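Local coordinates for HPV18 E7 (Human papillomavirus type 18, PDB 6IWD), which probably drives quiescent host cells into the cell cycle for viral genome replication, this chain being the zinc-binding C-terminal domain of the oncoprotein, at residues B[11-16]-B[44-49]. Sequence-based numbering, arbitrary orientation.
Sequences MLCMCC and LSFVCP. With ZN (zinc ion), chain F.
C15 reaches across to C48 through a zinc ion that both thiolates bind. Followed outward, C15 first presents CB, which lies 3.9 Å from CB of C48; its SG, anti to the backbone N (chi1 175°), then bonds zinc at 2.5 Å. The same sulfur accepts an almost straight hydrogen bond from the backbone N of C48 (3.2 Å, 172° at the hydrogen), which probably tempers the negative charge gathered around the metal. Cysteine suits this place because its sulfur can serve metal and amide at once. C48 answers with SG at 2.2 Å from zinc and also caps the helix that begins at P49, whose ring supplies no N-H and fits a first turn.

C18 and C51 complete the Cys4 site, so two CxxC pairs, one after strand 7-14 and one at the C-terminal helix, are joined by one metal, consistent with the zinc finger predicted for the C-terminal domain of E7.

Further from the metal, backbone groups tie the two chain segments together. O of F46 receives the N-H of C16 (3.0 Å) and a CA-H contact from C15, while a water bridges O of M14 to N of F46. The small C16 permits close approach: its CB sits 3.6 Å from CB of S45, and its SG touches CG2 of V47. C13, facing the other segment, brings SG to 4.3 Å from CB of F46, oblique to the ring. The greasy F46 also packs on I22 and L24, and on V26 of the second subunit, with whose strand S45 and F46 pair in antiparallel fashion.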
loop_
_atom_site.group_PDB
_atom_site.type_symbol
_atom_site.label_atom_id
_atom_site.label_comp_id
_atom_site.label_asym_id
_atom_site.label_seq_id
_atom_site.Cartn_x
_atom_site.Cartn_y
_atom_site.Cartn_z
ATOM N N MET B 11 15.702 -2.460 -0.038
ATOM C CA MET B 11 14.859 -3.624 0.206
ATOM C C MET B 11 15.530 -4.849 -0.399
ATOM O O MET B 11 15.735 -4.908 -1.615
ATOM C CB MET B 11 13.472 -3.436 -0.402
ATOM C CG MET B 11 12.661 -2.308 0.202
ATOM S SD MET B 11 11.893 -2.778 1.763
ATOM C CE MET B 11 11.003 -4.253 1.272
ATOM N N LEU B 12 15.859 -5.826 0.442
ATOM C CA LEU B 12 16.351 -7.121 -0.016
ATOM C C LEU B 12 15.198 -8.109 -0.089
ATOM O O LEU B 12 14.418 -8.232 0.858
ATOM C CB LEU B 12 17.439 -7.662 0.912
ATOM C CG LEU B 12 18.772 -6.918 0.839
ATOM C CD1 LEU B 12 19.506 -7.001 2.172
ATOM C CD2 LEU B 12 19.610 -7.512 -0.288
ATOM N N CYS B 13 15.074 -8.788 -1.219
ATOM C CA CYS B 13 14.034 -9.792 -1.378
ATOM C C CYS B 13 14.577 -10.892 -2.279
ATOM O O CYS B 13 15.708 -10.818 -2.766
ATOM C CB CYS B 13 12.744 -9.171 -1.931
ATOM S SG CYS B 13 12.905 -8.293 -3.539
ATOM N N MET B 14 13.758 -11.915 -2.494
ATOM C CA MET B 14 14.115 -13.061 -3.313
ATOM C C MET B 14 13.266 -13.068 -4.580
ATOM O O MET B 14 12.068 -12.775 -4.534
ATOM C CB MET B 14 13.911 -14.363 -2.528
ATOM C CG MET B 14 14.476 -15.618 -3.189
ATOM S SD MET B 14 13.953 -17.178 -2.398
ATOM C CE MET B 14 12.175 -17.083 -2.656
ATOM N N CYS B 15 13.890 -13.382 -5.714
ATOM C CA CYS B 15 13.120 -13.594 -6.932
ATOM C C CYS B 15 12.130 -14.734 -6.728
ATOM O O CYS B 15 12.464 -15.777 -6.161
ATOM C CB CYS B 15 14.041 -13.907 -8.109
ATOM S SG CYS B 15 13.127 -14.335 -9.614
ATOM N N CYS B 16 10.898 -14.528 -7.186
ATOM C CA CYS B 16 9.882 -15.554 -7.004
ATOM C C CYS B 16 10.016 -16.701 -7.995
ATOM O O CYS B 16 9.202 -17.629 -7.951
ATOM C CB CYS B 16 8.482 -14.944 -7.096
ATOM S SG CYS B 16 8.095 -14.123 -8.655
ATOM N N LEU B 44 2.854 -9.463 -3.168
ATOM C CA LEU B 44 3.762 -8.831 -4.124
ATOM C C LEU B 44 5.131 -9.504 -4.079
ATOM O O LEU B 44 5.746 -9.603 -3.015
ATOM C CB LEU B 44 3.893 -7.341 -3.830
ATOM C CG LEU B 44 4.820 -6.515 -4.735
ATOM C CD1 LEU B 44 4.174 -6.370 -6.102
ATOM C CD2 LEU B 44 5.133 -5.126 -4.148
ATOM N N SER B 45 5.602 -9.961 -5.240
ATOM C CA SER B 45 6.908 -10.576 -5.413
ATOM C C SER B 45 7.576 -9.978 -6.640
ATOM O O SER B 45 6.903 -9.610 -7.603
ATOM C CB SER B 45 6.811 -12.107 -5.597
ATOM O OG SER B 45 6.300 -12.752 -4.441
ATOM N N PHE B 46 8.902 -9.906 -6.615
ATOM C CA PHE B 46 9.667 -9.406 -7.747
ATOM C C PHE B 46 10.330 -10.543 -8.516
ATOM O O PHE B 46 10.670 -11.588 -7.955
ATOM C CB PHE B 46 10.720 -8.399 -7.288
ATOM C CG PHE B 46 10.147 -7.059 -6.985
ATOM C CD1 PHE B 46 9.483 -6.835 -5.786
ATOM C CD2 PHE B 46 10.224 -6.030 -7.918
ATOM C CE1 PHE B 46 8.919 -5.596 -5.511
ATOM C CE2 PHE B 46 9.677 -4.789 -7.649
ATOM C CZ PHE B 46 9.023 -4.566 -6.442
ATOM N N VAL B 47 10.479 -10.329 -9.821
ATOM C CA VAL B 47 11.144 -11.255 -10.729
ATOM C C VAL B 47 12.486 -10.645 -11.112
ATOM O O VAL B 47 12.543 -9.483 -11.535
ATOM C CB VAL B 47 10.287 -11.524 -11.979
ATOM C CG1 VAL B 47 10.954 -12.552 -12.864
ATOM C CG2 VAL B 47 8.879 -11.972 -11.584
ATOM N N CYS B 48 13.561 -11.420 -10.961
ATOM C CA CYS B 48 14.887 -10.908 -11.271
ATOM C C CYS B 48 15.001 -10.645 -12.771
ATOM O O CYS B 48 14.164 -11.100 -13.552
ATOM C CB CYS B 48 15.972 -11.879 -10.783
ATOM S SG CYS B 48 16.192 -13.429 -11.707
ATOM N N PRO B 49 15.996 -9.858 -13.197
ATOM C CA PRO B 49 16.081 -9.535 -14.631
ATOM C C PRO B 49 16.248 -10.756 -15.512
ATOM O O PRO B 49 15.650 -10.819 -16.593
ATOM C CB PRO B 49 17.298 -8.606 -14.704
ATOM C CG PRO B 49 17.342 -7.964 -13.360
ATOM C CD PRO B 49 16.939 -9.051 -12.402
HETATM ZN ZN ZN F . 15.078 -15.146 -11.028
HETATM O O HOH W 1 10.239 -10.631 -4.291
#